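Local coordinates for pyrroline-5-carboxylate reductase catalytic N-terminal domain-containing protein (Sinorhizobium meliloti, PDB 4HUJ) that is of unknown function but probably binds a nicotinamide dinucleotide through its Rossmann-type fold and may act as an oxidoreductase, at residues Leu130-Glu133 / Ile134-Leu138; Leu196-Leu199 / Ala200-Gly203. All coordinates share one frame; numbering follows the deposited sequence.

In the fold
Both contacts include a helix N-terminus, partly buried and on the same side of the chain's centre, with their own centres about 13 Å apart. Contact 1 spans helix 131-138, between the parallel strands 108-111 and 143-147; contact 2 starts helix 199-206, after strand 192-195. Each has three buried residues, but contact 2 has three exposed ones (Thr-198, Ala-200, Ala-201) against one touching in contact 1 (Glu-137). A glutamate takes the backbone N-H of Leu-130 in contact 1, a threonine hydroxyl that of Ala-201 in contact 2, which has no charged side chains. The two touch through packing: Leu-130 CD1 against the carbonyl O of Leu-199 (3.2 Å), and Thr-132 CG2 3.8 Å from Leu-199 CD1.

Contact 1: Leu130-Glu133 / Ile134-Leu138; sequences LSTE and IVSEL
Ile-134 N donates to Leu-130 O (3.2 Å) and Val-135 N to Ser-131 O (3.0 Å), the first of the i to i+4 bonds that make 130-138 one continuous helical stretch, with Leu-130 at the N-cap. This is helix 131-138, the crossover of the beta-alpha-beta unit between strands 108-111 and 143-147 in the Rossmann-type sheet. With CG beside its own backbone N and the chain extended beyond it, Glu-133 brings OE1 to the N-H of Leu-130 at 3.1 Å. Glu-133, at N3, thus accepts from the N-cap residue as in a capping box, but the leucine cannot supply the return bond. The N-H meets OE1 from above the carboxylate plane, 36° out of it, and the carboxylate's charge is probably favoured beside the helix N-terminus.

Within this turn Thr-132 O is held twice by Ser-136. Ser-136 N reaches Thr-132 O at 2.9 Å, and Ser-136 OG donates to the same oxygen at 2.6 Å from the opposite face of its plane. OG can fold back because it stands beside its own backbone N, anti to the carbonyl carbon (chi1 -59°). Replacing Ser-136 by an alanine would probably leave Thr-132 O gripped from one face only, by the backbone N-H alone. Thr-132 itself turns OG1 out of the contact, to Asp-111 and Lys-146 on the two flanking strands.

Glu-137 lays its CG alongside Glu-133 O, while its carboxylate forms a salt bridge with Arg-129, just before the helix. Val-135 packs against Ile-94 of helix 94-98. Aliphatic carbons also line the carbonyl row: Ile-134 CG1 lies 3.7 Å from Leu-130 O, and Val-135 CG2 sits 3.4 Å from Ser-131 O.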
ATOM      1  N   LEU A 130       4.607   9.429 -14.635  1.00 16.50           N
ATOM      2  CA  LEU A 130       4.714   8.983 -13.248  1.00 15.07           C
ATOM      3  C   LEU A 130       4.242   7.537 -13.121  1.00 13.99           C
ATOM      4  O   LEU A 130       3.252   7.147 -13.731  1.00 13.40           O
ATOM      5  CB  LEU A 130       3.908   9.907 -12.330  1.00 15.01           C
ATOM      6  CG  LEU A 130       4.265  11.394 -12.454  1.00 15.49           C
ATOM      7  CD1 LEU A 130       3.360  12.239 -11.568  1.00 16.97           C
ATOM      8  CD2 LEU A 130       5.739  11.647 -12.139  1.00 16.78           C
ATOM      9  N   SER A 131       4.948   6.738 -12.325  1.00 12.85           N
ATOM     10  CA  SER A 131       4.600   5.322 -12.204  1.00 12.59           C
ATOM     11  C   SER A 131       3.172   5.115 -11.694  1.00 12.35           C
ATOM     12  O   SER A 131       2.471   4.219 -12.162  1.00 12.30           O
ATOM     13  CB  SER A 131       5.606   4.574 -11.324  1.00 12.43           C
ATOM     14  OG  SER A 131       5.682   5.147 -10.034  1.00 12.12           O
ATOM     15  N   THR A 132       2.741   5.946 -10.749  1.00 12.10           N
ATOM     16  CA  THR A 132       1.407   5.798 -10.166  1.00 12.36           C
ATOM     17  C   THR A 132       0.304   6.211 -11.154  1.00 12.95           C
ATOM     18  O   THR A 132      -0.825   5.707 -11.075  1.00 13.60           O
ATOM     19  CB  THR A 132       1.291   6.536  -8.814  1.00 12.10           C
ATOM     20  OG1 THR A 132       2.282   6.016  -7.920  1.00 12.08           O
ATOM     21  CG2 THR A 132      -0.079   6.322  -8.188  1.00 11.80           C
ATOM     22  N   GLU A 133       0.634   7.107 -12.083  1.00 13.43           N
ATOM     23  CA  GLU A 133      -0.277   7.453 -13.191  1.00 14.61           C
ATOM     24  C   GLU A 133      -0.479   6.262 -14.127  1.00 14.52           C
ATOM     25  O   GLU A 133      -1.600   6.013 -14.586  1.00 14.24           O
ATOM     26  CB  GLU A 133       0.246   8.648 -13.998  1.00 15.15           C
ATOM     27  CG  GLU A 133       0.237   9.994 -13.279  1.00 18.31           C
ATOM     28  CD  GLU A 133       0.893  11.116 -14.104  1.00 22.95           C
ATOM     29  OE1 GLU A 133       1.830  10.848 -14.912  1.00 24.50           O
ATOM     30  OE2 GLU A 133       0.470  12.280 -13.940  1.00 25.59           O
ATOM     31  N   ILE A 134       0.610   5.542 -14.413  1.00 14.79           N
ATOM     32  CA  ILE A 134       0.557   4.312 -15.216  1.00 15.11           C
ATOM     33  C   ILE A 134      -0.287   3.250 -14.507  1.00 15.07           C
ATOM     34  O   ILE A 134      -1.188   2.660 -15.109  1.00 15.61           O
ATOM     35  CB  ILE A 134       1.976   3.767 -15.557  1.00 15.32           C
ATOM     36  CG1 ILE A 134       2.717   4.758 -16.469  1.00 15.47           C
ATOM     37  CG2 ILE A 134       1.889   2.373 -16.208  1.00 15.46           C
ATOM     38  CD1 ILE A 134       4.205   4.497 -16.640  1.00 17.62           C
ATOM     39  N   VAL A 135      -0.012   3.025 -13.225  1.00 15.08           N
ATOM     40  CA  VAL A 135      -0.819   2.097 -12.419  1.00 15.28           C
ATOM     41  C   VAL A 135      -2.306   2.502 -12.442  1.00 15.87           C
ATOM     42  O   VAL A 135      -3.182   1.645 -12.575  1.00 16.01           O
ATOM     43  CB  VAL A 135      -0.277   1.981 -10.964  1.00 15.25           C
ATOM     44  CG1 VAL A 135      -1.232   1.195 -10.067  1.00 15.50           C
ATOM     45  CG2 VAL A 135       1.105   1.323 -10.968  1.00 14.66           C
ATOM     46  N   SER A 136      -2.583   3.802 -12.337  1.00 16.32           N
ATOM     47  CA  SER A 136      -3.966   4.293 -12.315  1.00 17.33           C
ATOM     48  C   SER A 136      -4.748   3.912 -13.573  1.00 18.39           C
ATOM     49  O   SER A 136      -5.938   3.604 -13.496  1.00 18.35           O
ATOM     50  CB  SER A 136      -4.008   5.805 -12.100  1.00 17.08           C
ATOM     51  OG  SER A 136      -3.370   6.161 -10.883  1.00 15.90           O
ATOM     52  N   GLU A 137      -4.068   3.925 -14.716  1.00 19.72           N
ATOM     53  CA  GLU A 137      -4.681   3.544 -15.993  1.00 21.38           C
ATOM     54  C   GLU A 137      -5.043   2.062 -16.062  1.00 21.76           C
ATOM     55  O   GLU A 137      -5.956   1.674 -16.804  1.00 22.14           O
ATOM     56  CB  GLU A 137      -3.775   3.933 -17.161  1.00 21.70           C
ATOM     57  CG  GLU A 137      -3.803   5.421 -17.452  1.00 24.79           C
ATOM     58  CD  GLU A 137      -2.821   5.847 -18.520  1.00 28.15           C
ATOM     59  OE1 GLU A 137      -1.941   5.046 -18.907  1.00 30.23           O
ATOM     60  OE2 GLU A 137      -2.932   7.003 -18.975  1.00 30.96           O
ATOM     61  N   LEU A 138      -4.336   1.243 -15.283  1.00 21.95           N
ATOM     62  CA  LEU A 138      -4.606  -0.195 -15.196  1.00 22.54           C
ATOM     63  C   LEU A 138      -5.781  -0.527 -14.270  1.00 22.55           C
ATOM     64  O   LEU A 138      -6.272  -1.659 -14.265  1.00 22.62           O
ATOM     65  CB  LEU A 138      -3.356  -0.959 -14.737  1.00 22.39           C
ATOM     66  CG  LEU A 138      -2.094  -0.874 -15.596  1.00 22.93           C
ATOM     67  CD1 LEU A 138      -0.913  -1.451 -14.831  1.00 23.90           C
ATOM     68  CD2 LEU A 138      -2.279  -1.578 -16.942  1.00 23.95           C
TER

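Contact 2: Leu196-Leu199 / Ala200-Gly203; sequences LGTL and AASG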
ATOM      1  N   LEU A 196       0.845  15.084   0.551  1.00 11.58           N
ATOM      2  CA  LEU A 196       1.608  16.020  -0.276  1.00 11.24           C
ATOM      3  C   LEU A 196       0.781  16.664  -1.377  1.00 11.39           C
ATOM      4  O   LEU A 196       1.245  17.598  -2.032  1.00 12.06           O
ATOM      5  CB  LEU A 196       2.812  15.315  -0.908  1.00 11.34           C
ATOM      6  CG  LEU A 196       3.867  14.747   0.050  1.00 10.49           C
ATOM      7  CD1 LEU A 196       4.809  13.812  -0.699  1.00  9.99           C
ATOM      8  CD2 LEU A 196       4.649  15.856   0.753  1.00 10.76           C
ATOM      9  N   GLY A 197      -0.429  16.158  -1.587  1.00 11.33           N
ATOM     10  CA  GLY A 197      -1.308  16.664  -2.633  1.00 11.37           C
ATOM     11  C   GLY A 197      -1.469  15.697  -3.797  1.00 11.25           C
ATOM     12  O   GLY A 197      -1.521  14.485  -3.598  1.00 11.18           O
ATOM     13  N   THR A 198      -1.550  16.242  -5.010  1.00 11.51           N
ATOM     14  CA  THR A 198      -1.775  15.445  -6.223  1.00 12.02           C
ATOM     15  C   THR A 198      -0.594  14.564  -6.608  1.00 11.60           C
ATOM     16  O   THR A 198       0.519  14.749  -6.127  1.00 11.13           O
ATOM     17  CB  THR A 198      -2.100  16.330  -7.450  1.00 12.18           C
ATOM     18  OG1 THR A 198      -0.976  17.169  -7.759  1.00 12.51           O
ATOM     19  CG2 THR A 198      -3.331  17.168  -7.196  1.00 13.74           C
ATOM     20  N   LEU A 199      -0.837  13.607  -7.505  1.00 11.43           N
ATOM     21  CA  LEU A 199       0.267  12.805  -8.034  1.00 11.71           C
ATOM     22  C   LEU A 199       1.290  13.664  -8.772  1.00 12.16           C
ATOM     23  O   LEU A 199       2.490  13.384  -8.711  1.00 12.20           O
ATOM     24  CB  LEU A 199      -0.242  11.686  -8.951  1.00 11.59           C
ATOM     25  CG  LEU A 199      -1.140  10.617  -8.327  1.00 11.74           C
ATOM     26  CD1 LEU A 199      -1.517   9.581  -9.381  1.00 11.01           C
ATOM     27  CD2 LEU A 199      -0.480   9.953  -7.111  1.00 11.85           C
ATOM     28  N   ALA A 200       0.820  14.703  -9.469  1.00 12.55           N
ATOM     29  CA  ALA A 200       1.723  15.655 -10.113  1.00 12.59           C
ATOM     30  C   ALA A 200       2.624  16.335  -9.089  1.00 12.62           C
ATOM     31  O   ALA A 200       3.823  16.475  -9.315  1.00 13.05           O
ATOM     32  CB  ALA A 200       0.954  16.697 -10.921  1.00 13.10           C
ATOM     33  N   ALA A 201       2.045  16.738  -7.961  1.00 12.38           N
ATOM     34  CA  ALA A 201       2.794  17.426  -6.911  1.00 12.25           C
ATOM     35  C   ALA A 201       3.823  16.510  -6.248  1.00 12.48           C
ATOM     36  O   ALA A 201       4.914  16.956  -5.889  1.00 12.12           O
ATOM     37  CB  ALA A 201       1.842  18.008  -5.862  1.00 12.57           C
ATOM     38  N   SER A 202       3.475  15.231  -6.101  1.00 12.09           N
ATOM     39  CA  SER A 202       4.365  14.273  -5.439  1.00 12.11           C
ATOM     40  C   SER A 202       5.377  13.609  -6.376  1.00 12.26           C
ATOM     41  O   SER A 202       6.340  12.999  -5.910  1.00 12.90           O
ATOM     42  CB  SER A 202       3.554  13.204  -4.714  1.00 11.93           C
ATOM     43  OG  SER A 202       3.040  12.235  -5.622  1.00 12.01           O
ATOM     44  N   GLY A 203       5.169  13.733  -7.685  1.00 12.65           N
ATOM     45  CA  GLY A 203       6.061  13.123  -8.678  1.00 12.88           C
ATOM     46  C   GLY A 203       7.555  13.345  -8.447  1.00 13.13           C
ATOM     47  O   GLY A 203       8.322  12.381  -8.369  1.00 13.54           O
TER
HETATM   48  O   HOH W   1       3.534  10.765  -7.948  1.00 15.41           O
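Leu-199 O is gripped by two groups: Gly-203 N, 2.9 Å away in a weak helix bond, and a water that donates to it, also at 2.9 Å. The same water lies 2.8 Å from Ser-202 OG, and thus bridges the carbonyl to a hydroxyl three residues further on. Ser-202 OG is placed between its own backbone N and carbonyl carbon (chi1 77°), on the side of Leu-199 O. It has a further hydrogen bond with the hydroxyl of Ser-172 on strand 166-173, which ties this buried side chain to the neighbouring strand.

The arrangement is the N-terminal cap of helix 199-206, where the chain turns out of strand 192-195. Thr-198 is the N-cap residue. Its OG1 accepts the N-H of Ala-201 at 3.1 Å, with an N-H...O angle of 153°, while its carbonyl O starts the helical ladder by taking Ser-202 N at 3.0 Å. Ala-201 CB nestles between these two acceptors of Thr-198, 3.5 Å from both OG1 and O. Before the cap, Gly-197 adopts a positive phi, a conformation in which a side chain would jam against Leu-196 O.

On the inner side Leu-199 packs its side chain on Ser-172, and its N-H is taken by Asn-174 OD1. Leu-196 reaches past the loop to lie against Ile-205 and Gln-206 further along the helix, its CD1 4.3 Å from Ser-202 CB.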